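Carboxylesterase SOBER1 (Arabidopsis thaliana, PDB 6AVX) hydrolyses carboxylic esters, preferring short acyl chains, shows phospholipase A2 activity on phosphatidylcholine, and restrains the hypersensitive response triggered by the bacterial effector AvrBsT. Local coordinates at residues 196-199 with 200-203; 19-22 with 23-26; 49-53 with 54-58; 135-138 with 139-143. The protein carries 1 engineered substitution. All coordinates share one frame; numbering follows the deposited sequence.

Interaction 1: residues 196-199 with 200-203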
loop_
_atom_site.group_PDB
_atom_site.type_symbol
_atom_site.label_atom_id
_atom_site.label_comp_id
_atom_site.label_asym_id
_atom_site.label_seq_id
_atom_site.Cartn_x
_atom_site.Cartn_y
_atom_site.Cartn_z
ATOM N N ILE A 196 -1.173 4.695 12.624
ATOM C CA ILE A 196 0.235 4.353 12.468
ATOM C C ILE A 196 0.948 4.624 13.777
ATOM O O ILE A 196 0.830 5.723 14.327
ATOM C CB ILE A 196 0.887 5.194 11.366
ATOM C CG1 ILE A 196 0.194 4.941 10.032
ATOM C CG2 ILE A 196 2.397 4.888 11.283
ATOM C CD1 ILE A 196 0.723 5.797 8.905
ATOM N N SER A 197 1.734 3.670 14.237
ATOM C CA SER A 197 2.616 3.926 15.367
ATOM C C SER A 197 4.053 4.120 14.896
ATOM O O SER A 197 4.460 3.618 13.844
ATOM C CB SER A 197 2.564 2.783 16.368
ATOM O OG SER A 197 3.212 1.646 15.850
ATOM N N ASN A 198 4.827 4.866 15.684
ATOM C CA ASN A 198 6.219 5.090 15.316
ATOM C C ASN A 198 6.991 3.781 15.280
ATOM O O ASN A 198 7.836 3.584 14.403
ATOM C CB ASN A 198 6.872 6.100 16.259
ATOM C CG ASN A 198 6.481 7.538 15.934
ATOM O OD1 ASN A 198 5.997 7.838 14.838
ATOM N ND2 ASN A 198 6.708 8.439 16.883
ATOM N N LYS A 199 6.690 2.850 16.182
ATOM C CA LYS A 199 7.394 1.574 16.156
ATOM C C LYS A 199 7.084 0.806 14.876
ATOM O O LYS A 199 7.948 0.105 14.335
ATOM C CB LYS A 199 7.053 0.739 17.390
ATOM C CG LYS A 199 5.608 0.273 17.477
ATOM C CD LYS A 199 5.337 -0.460 18.793
ATOM C CE LYS A 199 5.335 0.485 19.996
ATOM N NZ LYS A 199 4.267 1.533 19.914
ATOM N N GLU A 200 5.845 0.903 14.398
ATOM C CA GLU A 200 5.466 0.280 13.135
ATOM C C GLU A 200 6.293 0.843 11.981
ATOM O O GLU A 200 6.757 0.091 11.107
ATOM C CB GLU A 200 3.972 0.539 12.945
ATOM C CG GLU A 200 3.364 -0.046 11.729
ATOM C CD GLU A 200 1.913 0.389 11.575
ATOM O OE1 GLU A 200 1.188 -0.260 10.781
ATOM O OE2 GLU A 200 1.485 1.357 12.241
ATOM N N LEU A 201 6.519 2.157 11.980
ATOM C CA LEU A 201 7.353 2.780 10.959
ATOM C C LEU A 201 8.805 2.338 11.084
ATOM O O LEU A 201 9.473 2.105 10.072
ATOM C CB LEU A 201 7.251 4.306 11.045
ATOM C CG LEU A 201 5.883 4.903 10.730
ATOM C CD1 LEU A 201 5.919 6.394 10.927
ATOM C CD2 LEU A 201 5.474 4.550 9.300
ATOM N N LYS A 202 9.323 2.234 12.311
ATOM C CA LYS A 202 10.707 1.799 12.470
ATOM C C LYS A 202 10.898 0.384 11.939
ATOM O O LYS A 202 11.958 0.050 11.399
ATOM C CB LYS A 202 11.112 1.841 13.942
ATOM C CG LYS A 202 11.060 3.194 14.602
ATOM C CD LYS A 202 11.969 4.193 13.967
ATOM C CE LYS A 202 11.971 5.482 14.785
ATOM N NZ LYS A 202 12.842 6.518 14.191
ATOM N N TYR A 203 9.906 -0.480 12.124
ATOM C CA TYR A 203 10.010 -1.832 11.593
ATOM C C TYR A 203 10.001 -1.831 10.071
ATOM O O TYR A 203 10.769 -2.572 9.433
ATOM C CB TYR A 203 8.857 -2.670 12.122
ATOM C CG TYR A 203 9.039 -4.149 11.931
ATOM C CD1 TYR A 203 9.793 -4.883 12.835
ATOM C CD2 TYR A 203 8.462 -4.828 10.865
ATOM C CE1 TYR A 203 9.971 -6.242 12.688
ATOM C CE2 TYR A 203 8.633 -6.194 10.710
ATOM C CZ TYR A 203 9.397 -6.889 11.623
ATOM O OH TYR A 203 9.577 -8.244 11.486
#
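The backbone from Ser197 to Leu201 winds into the first turn of helix 198-212, where Leu201 N donates to Ser197 O at 3.1 Å and the next two i to i+4 bonds, Lys202 N to Asn198 O and Tyr203 N to Lys199 O, follow in sequence. Ser197 is the N-cap, and with Glu200 it forms a capping box. In one half of the box Ser197 OG accepts from Glu200 N at 3.1 Å, with an N-H...O angle of 153°. This hydroxyl also lies against Glu200 CB. In the other half, Ser197 N donates to Glu200 OE2 at 3.1 Å, meeting the carboxylate oxygen nearly end-on to its C-O bond. Glu200 reaches back because CG stands anti to its backbone N (chi1 -178°) and the chain runs on extended; the buried carboxylate thereby gains a backbone N-H, while the side chain also touches Leu131, Ser157, Tyr189 and Leu192. Beside the box, the side chains of Ile196 and Leu201 cross at about a right angle, a hydrophobic contact flanking the cap. There the Ile196 CG2 methyl sits at the branch point of the leucine, 3.5 Å from Leu201 CG and 3.7 Å from Leu201 CD2.

Interaction 2: residues 19-22 with 23-26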
loop_
_atom_site.group_PDB
_atom_site.type_symbol
_atom_site.label_atom_id
_atom_site.label_comp_id
_atom_site.label_asym_id
_atom_site.label_seq_id
_atom_site.Cartn_x
_atom_site.Cartn_y
_atom_site.Cartn_z
ATOM N N PRO A 19 0.743 16.052 1.317
ATOM C CA PRO A 19 1.462 16.964 2.221
ATOM C C PRO A 19 1.174 16.706 3.679
ATOM O O PRO A 19 2.065 16.869 4.519
ATOM C CB PRO A 19 0.999 18.349 1.757
ATOM C CG PRO A 19 0.739 18.157 0.283
ATOM C CD PRO A 19 0.081 16.786 0.230
ATOM N N ALA A 20 -0.039 16.255 4.021
ATOM C CA ALA A 20 -0.346 15.963 5.416
ATOM C C ALA A 20 0.506 14.830 5.950
ATOM O O ALA A 20 0.754 14.757 7.156
ATOM C CB ALA A 20 -1.827 15.624 5.581
ATOM N N ASN A 21 0.966 13.936 5.080
ATOM C CA ASN A 21 1.714 12.758 5.485
ATOM C C ASN A 21 3.211 12.851 5.270
ATOM O O ASN A 21 3.940 11.986 5.764
ATOM C CB ASN A 21 1.171 11.534 4.765
ATOM C CG ASN A 21 -0.099 11.085 5.364
ATOM O OD1 ASN A 21 -0.098 10.364 6.372
ATOM N ND2 ASN A 21 -1.209 11.545 4.814
ATOM N N GLU A 22 3.684 13.870 4.563
ATOM C CA GLU A 22 5.118 14.002 4.336
ATOM C C GLU A 22 5.949 13.869 5.602
ATOM O O GLU A 22 7.045 13.288 5.517
ATOM C CB GLU A 22 5.420 15.302 3.570
ATOM C CG GLU A 22 5.062 15.213 2.091
ATOM C CD GLU A 22 5.162 16.507 1.330
ATOM O OE1 GLU A 22 5.168 17.589 1.933
ATOM O OE2 GLU A 22 5.193 16.448 0.084
ATOM N N PRO A 23 5.527 14.351 6.777
ATOM C CA PRO A 23 6.367 14.178 7.974
ATOM C C PRO A 23 6.634 12.741 8.362
ATOM O O PRO A 23 7.539 12.508 9.175
ATOM C CB PRO A 23 5.604 14.935 9.070
ATOM C CG PRO A 23 4.824 15.960 8.309
ATOM C CD PRO A 23 4.393 15.258 7.036
ATOM N N ILE A 24 5.906 11.767 7.819
ATOM C CA ILE A 24 6.244 10.370 8.077
ATOM C C ILE A 24 7.717 10.120 7.801
ATOM O O ILE A 24 8.369 9.342 8.505
ATOM C CB ILE A 24 5.342 9.449 7.237
ATOM C CG1 ILE A 24 3.947 9.411 7.846
ATOM C CG2 ILE A 24 5.926 8.027 7.104
ATOM C CD1 ILE A 24 2.920 8.671 7.018
ATOM N N GLN A 25 8.266 10.764 6.772
ATOM C CA GLN A 25 9.652 10.501 6.396
ATOM C C GLN A 25 10.621 10.861 7.510
ATOM O O GLN A 25 11.726 10.298 7.568
ATOM C CB GLN A 25 10.025 11.224 5.103
ATOM C CG GLN A 25 10.173 12.731 5.229
ATOM C CD GLN A 25 10.190 13.401 3.866
ATOM O OE1 GLN A 25 11.240 13.545 3.237
ATOM N NE2 GLN A 25 9.019 13.773 3.378
ATOM N N THR A 26 10.242 11.793 8.391
ATOM C CA THR A 26 11.113 12.205 9.486
ATOM C C THR A 26 11.231 11.145 10.564
ATOM O O THR A 26 12.092 11.277 11.434
ATOM C CB THR A 26 10.666 13.537 10.115
ATOM O OG1 THR A 26 9.463 13.363 10.876
ATOM C CG2 THR A 26 10.457 14.580 9.055
#
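The end of the short helix 18-21 runs into a helical but irregularly bonded turn at 23-26, and Asn21 and Glu22 hand the chain over to Ile24 and Gln25 through i to i+3 bonds. Ile24 N donates to Asn21 O at 2.9 Å, and Gln25 N to Glu22 O at 3.1 Å. Pro23 has no N-H to offer, and its ring CD instead packs near the carbonyl oxygens of Pro19 and Ala20.

Glu22 O is gripped twice by the same residue, since Gln25 NE2 also donates to it, at 3.0 Å and with an N-H...O angle of 159°. The two Gln25 donors approach from opposite faces of the carbonyl plane, each well out of that plane, whereas the carbonyl oxygen lies almost in the plane of the glutamine amide. Gln25 CG is placed between its own backbone N and carbonyl carbon (chi1 72°), which folds the side chain back over the preceding turn and lays CG 3.2 Å from Glu22 O.

On another side of the turn, Asn21 and Ile24 run side by side in the same direction, with Asn21 OD1 3.5 Å from the Ile24 CD1 methyl. The amide nitrogen of Asn21 turns to Asp16 and to the carbonyl of Ser17, tying the side chain to the residues just before the helix. The carbonyl of Pro23 accepts from both the N and OG1 of Thr26.

The whole turn lies at the surface between strands 7-11 and 37-39 in the chain, with Glu22 and Gln25 against Phe40 just beyond strand 37-39 and Asn21 against His12 just beyond strand 7-11.

Interaction 3: residues 49-53 with 54-58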
loop_
_atom_site.group_PDB
_atom_site.type_symbol
_atom_site.label_atom_id
_atom_site.label_comp_id
_atom_site.label_asym_id
_atom_site.label_seq_id
_atom_site.Cartn_x
_atom_site.Cartn_y
_atom_site.Cartn_z
ATOM N N THR A 49 -18.695 6.383 -1.947
ATOM C CA THR A 49 -19.975 5.748 -1.657
ATOM C C THR A 49 -20.198 5.540 -0.160
ATOM O O THR A 49 -21.305 5.764 0.344
ATOM C CB THR A 49 -20.057 4.442 -2.444
ATOM O OG1 THR A 49 -20.077 4.737 -3.847
ATOM C CG2 THR A 49 -21.286 3.645 -2.081
ATOM N N CYS A 50 -19.172 5.135 0.586
ATOM C CA CYS A 50 -19.382 4.901 2.012
ATOM C C CYS A 50 -19.685 6.195 2.751
ATOM O O CYS A 50 -20.192 6.146 3.881
ATOM C CB CYS A 50 -18.188 4.171 2.633
ATOM S SG CYS A 50 -16.649 5.093 2.666
ATOM N N ASN A 51 -19.393 7.347 2.146
ATOM C CA ASN A 51 -19.705 8.652 2.705
ATOM C C ASN A 51 -20.865 9.301 1.959
ATOM O O ASN A 51 -20.941 10.527 1.834
ATOM C CB ASN A 51 -18.461 9.535 2.726
ATOM C CG ASN A 51 -17.472 9.079 3.769
ATOM O OD1 ASN A 51 -17.862 8.741 4.886
ATOM N ND2 ASN A 51 -16.194 9.016 3.410
ATOM N N ASN A 52 -21.761 8.466 1.438
ATOM C CA ASN A 52 -22.998 8.911 0.801
ATOM C C ASN A 52 -22.734 9.820 -0.386
ATOM O O ASN A 52 -23.510 10.735 -0.674
ATOM C CB ASN A 52 -23.955 9.532 1.812
ATOM C CG ASN A 52 -24.364 8.531 2.870
ATOM O OD1 ASN A 52 -24.523 7.345 2.573
ATOM N ND2 ASN A 52 -24.490 8.980 4.099
ATOM N N GLY A 53 -21.657 9.544 -1.112
ATOM C CA GLY A 53 -21.346 10.296 -2.298
ATOM C C GLY A 53 -20.636 11.598 -2.051
ATOM O O GLY A 53 -20.369 12.321 -3.017
ATOM N N ALA A 54 -20.301 11.921 -0.805
ATOM C CA ALA A 54 -19.544 13.130 -0.532
ATOM C C ALA A 54 -18.180 13.069 -1.212
ATOM O O ALA A 54 -17.546 12.011 -1.286
ATOM C CB ALA A 54 -19.366 13.309 0.977
ATOM N N VAL A 55 -17.738 14.216 -1.694
ATOM C CA VAL A 55 -16.490 14.317 -2.431
ATOM C C VAL A 55 -15.347 14.599 -1.466
ATOM O O VAL A 55 -15.447 15.450 -0.574
ATOM C CB VAL A 55 -16.610 15.410 -3.508
ATOM C CG1 VAL A 55 -15.249 15.739 -4.117
ATOM C CG2 VAL A 55 -17.617 14.987 -4.583
ATOM N N MET A 56 -14.239 13.892 -1.657
ATOM C CA MET A 56 -13.046 14.049 -0.837
ATOM C C MET A 56 -11.902 13.408 -1.599
ATOM O O MET A 56 -12.119 12.695 -2.577
ATOM C CB MET A 56 -13.252 13.384 0.529
ATOM C CG MET A 56 -13.593 11.899 0.440
ATOM S SD MET A 56 -14.283 11.246 1.968
ATOM C CE MET A 56 -15.835 12.151 2.045
ATOM N N ARG A 57 -10.683 13.645 -1.147
ATOM C CA ARG A 57 -9.563 12.968 -1.781
ATOM C C ARG A 57 -9.710 11.477 -1.535
ATOM O O ARG A 57 -9.884 11.035 -0.391
ATOM C CB ARG A 57 -8.239 13.460 -1.223
ATOM C CG ARG A 57 -7.922 14.889 -1.569
ATOM C CD ARG A 57 -6.416 15.155 -1.453
ATOM N NE ARG A 57 -6.089 16.558 -1.716
ATOM C CZ ARG A 57 -6.005 17.098 -2.920
ATOM N NH1 ARG A 57 -5.742 18.394 -3.042
ATOM N NH2 ARG A 57 -6.158 16.378 -4.012
ATOM N N SER A 58 -9.661 10.690 -2.599
ATOM C CA SER A 58 -9.907 9.258 -2.503
ATOM C C SER A 58 -9.264 8.574 -3.696
ATOM O O SER A 58 -9.521 8.947 -4.843
ATOM C CB SER A 58 -11.405 8.999 -2.522
ATOM O OG SER A 58 -11.647 7.610 -2.510
#
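Asn51 and Met56 meet across the hairpin that joins strands 45-48 and 54-57, and the asparagine side chain meets the end of the methionine from CB to its tip. Its CB lies 3.8 Å from Met56 CE, and CG stays close to the same methyl. At the end, the amide nitrogen ND2 comes 3.3 Å from Met56 SD and 3.4 Å from Met56 CE, so it abuts the thioether terminus. The two side chains cross at about a right angle. Met56 gets there by a bend at its last torsion (chi3 66°), which swings CE back over the asparagine.

The connection opens with a short 3-10 segment at 49-50 and ends in a type I' beta turn from Asn51 to Ala54, with Asn52 and Gly53 at its corners in left-handed backbone conformations. The turn is closed by Ala54 N donating to Asn51 O at 3.1 Å, with the donor well above the carbonyl plane. Ala54 CB also rests 3.3 Å from that oxygen.

Beyond the turn, the two-stranded antiparallel sheet continues through backbone bonds of Ala54 with Val48 and Met56 with Asn46. Met56 packs on Val48 of strand 45-48, and Cys50 touches Val62 and Leu65 in the segment that follows strand 54-57.

Interaction 4: residues 135-138 with 139-143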
loop_
_atom_site.group_PDB
_atom_site.type_symbol
_atom_site.label_atom_id
_atom_site.label_comp_id
_atom_site.label_asym_id
_atom_site.label_seq_id
_atom_site.Cartn_x
_atom_site.Cartn_y
_atom_site.Cartn_z
ATOM N N VAL A 135 -7.355 -6.378 0.674
ATOM C CA VAL A 135 -7.184 -6.867 -0.689
ATOM C C VAL A 135 -8.288 -6.254 -1.543
ATOM O O VAL A 135 -9.465 -6.558 -1.311
ATOM C CB VAL A 135 -7.227 -8.397 -0.744
ATOM C CG1 VAL A 135 -7.014 -8.876 -2.175
ATOM C CG2 VAL A 135 -6.150 -8.982 0.159
ATOM N N PRO A 136 -7.972 -5.385 -2.516
ATOM C CA PRO A 136 -9.023 -4.594 -3.156
ATOM C C PRO A 136 -9.546 -5.197 -4.440
ATOM O O PRO A 136 -10.103 -4.486 -5.278
ATOM C CB PRO A 136 -8.317 -3.264 -3.426
ATOM C CG PRO A 136 -6.973 -3.687 -3.779
ATOM C CD PRO A 136 -6.643 -4.861 -2.884
ATOM N N PHE A 137 -9.399 -6.501 -4.586
ATOM C CA PHE A 137 -9.912 -7.202 -5.752
ATOM C C PHE A 137 -10.072 -8.671 -5.394
ATOM O O PHE A 137 -9.647 -9.119 -4.337
ATOM C CB PHE A 137 -9.068 -6.945 -7.022
ATOM C CG PHE A 137 -7.559 -6.863 -6.809
ATOM C CD1 PHE A 137 -6.902 -7.690 -5.915
ATOM C CD2 PHE A 137 -6.798 -5.982 -7.563
ATOM C CE1 PHE A 137 -5.512 -7.610 -5.763
ATOM C CE2 PHE A 137 -5.432 -5.907 -7.430
ATOM C CZ PHE A 137 -4.785 -6.722 -6.531
ATOM N N THR A 138 -10.741 -9.414 -6.280
ATOM C CA THR A 138 -10.949 -10.841 -6.093
ATOM C C THR A 138 -9.811 -11.617 -6.747
ATOM O O THR A 138 -8.941 -11.057 -7.427
ATOM C CB THR A 138 -12.265 -11.316 -6.716
ATOM O OG1 THR A 138 -12.124 -11.332 -8.138
ATOM C CG2 THR A 138 -13.455 -10.432 -6.316
ATOM N N SER A 139 -9.829 -12.935 -6.572
ATOM C CA SER A 139 -8.820 -13.778 -7.186
ATOM C C SER A 139 -8.896 -13.788 -8.714
ATOM O O SER A 139 -7.964 -14.279 -9.346
ATOM C CB SER A 139 -8.933 -15.200 -6.663
ATOM O OG SER A 139 -10.213 -15.698 -6.956
ATOM N N SER A 140 -9.947 -13.239 -9.322
ATOM C CA SER A 140 -10.014 -13.161 -10.785
ATOM C C SER A 140 -8.845 -12.382 -11.373
ATOM O O SER A 140 -8.479 -12.620 -12.532
ATOM C CB SER A 140 -11.327 -12.524 -11.247
ATOM O OG SER A 140 -11.409 -11.177 -10.857
ATOM N N ILE A 141 -8.227 -11.483 -10.603
ATOM C CA ILE A 141 -7.134 -10.670 -11.121
ATOM C C ILE A 141 -5.790 -11.389 -11.088
ATOM O O ILE A 141 -4.842 -10.930 -11.733
ATOM C CB ILE A 141 -7.037 -9.357 -10.315
ATOM C CG1 ILE A 141 -6.138 -8.331 -10.998
ATOM C CG2 ILE A 141 -6.464 -9.592 -8.941
ATOM C CD1 ILE A 141 -6.683 -7.806 -12.248
ATOM N N ILE A 142 -5.662 -12.472 -10.317
ATOM C CA ILE A 142 -4.351 -13.062 -10.070
ATOM C C ILE A 142 -3.680 -13.481 -11.370
ATOM O O ILE A 142 -2.457 -13.378 -11.506
ATOM C CB ILE A 142 -4.469 -14.228 -9.071
ATOM C CG1 ILE A 142 -4.792 -13.682 -7.669
ATOM C CG2 ILE A 142 -3.190 -15.063 -9.056
ATOM C CD1 ILE A 142 -5.095 -14.738 -6.623
ATOM N N SER A 143 -4.461 -13.966 -12.339
ATOM C CA SER A 143 -3.910 -14.381 -13.619
ATOM C C SER A 143 -3.212 -13.242 -14.346
ATOM O O SER A 143 -2.472 -13.506 -15.305
ATOM C CB SER A 143 -5.033 -14.945 -14.481
ATOM O OG SER A 143 -6.068 -14.006 -14.660
#
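Thr138 and Ser140 account for most of the polar contact. Thr138 OG1 accepts from Ser140 N at 3.1 Å, with an N-H...O angle of 154°, which makes an ST turn, and its hydroxyl lies 2.8 Å from Ser140 OG. The threonine oxygen is placed for this by a first torsion of 73°, which sets it between its own backbone N and carbonyl carbon and turns it forward over the next turn of chain. Among the backbone atoms, Ile141 N donates to Thr138 O over a longer 3.3 Å; the bond is nearly straight at its hydrogen, but the donor stands above the carbonyl plane. These bonds start the 3-10 segment that begins at Ser139, in the connection between strands 127-131 and 154-159 of the alpha/beta-hydrolase sheet, and Ile142 N to Ser139 O carries the i to i+3 pattern onward.

The apolar contact is a CH-pi interaction. The Ile141 CG2 methyl sits over the centre of the Phe137 ring, 3.6 Å from its centroid and 13° off the normal, while Pro136 CD covers the opposite face nearer the rim. Phe137 also touches Ala116 of helix 109-120, and Ile141 touches Glu75 of helix 75-94. The same Ile141 CG2 that covers the ring also approaches Thr138 O, at 3.3 Å.

How the interactions relate
Interactions 1 and 2 are the pair in direct contact: Ile24 CD1 packs 4.1 Å from Ile196 CD1, and Ile24 CG2 lies 4.1 Å from Leu201 CD2, which joins the turn after helix 18-21 to the start of helix 198-212. Both lie near the probable Ser108-His194-Asp162 charge relay: the side chain of Ile196 is about 8 Å from that of Ser108, that of Glu200 about 8 Å from that of Asp162, and that of Asn21 in interaction 2 about 10 Å from that of Ser108. The hairpin of interaction 3 stands farther off, its Asn51 side chain about 11 Å from those of Ser108 and His194; its nearest atoms are about 6 Å from interaction 2. Interaction 4 lies away from these sites, across the chain's centre from interactions 1 and 2.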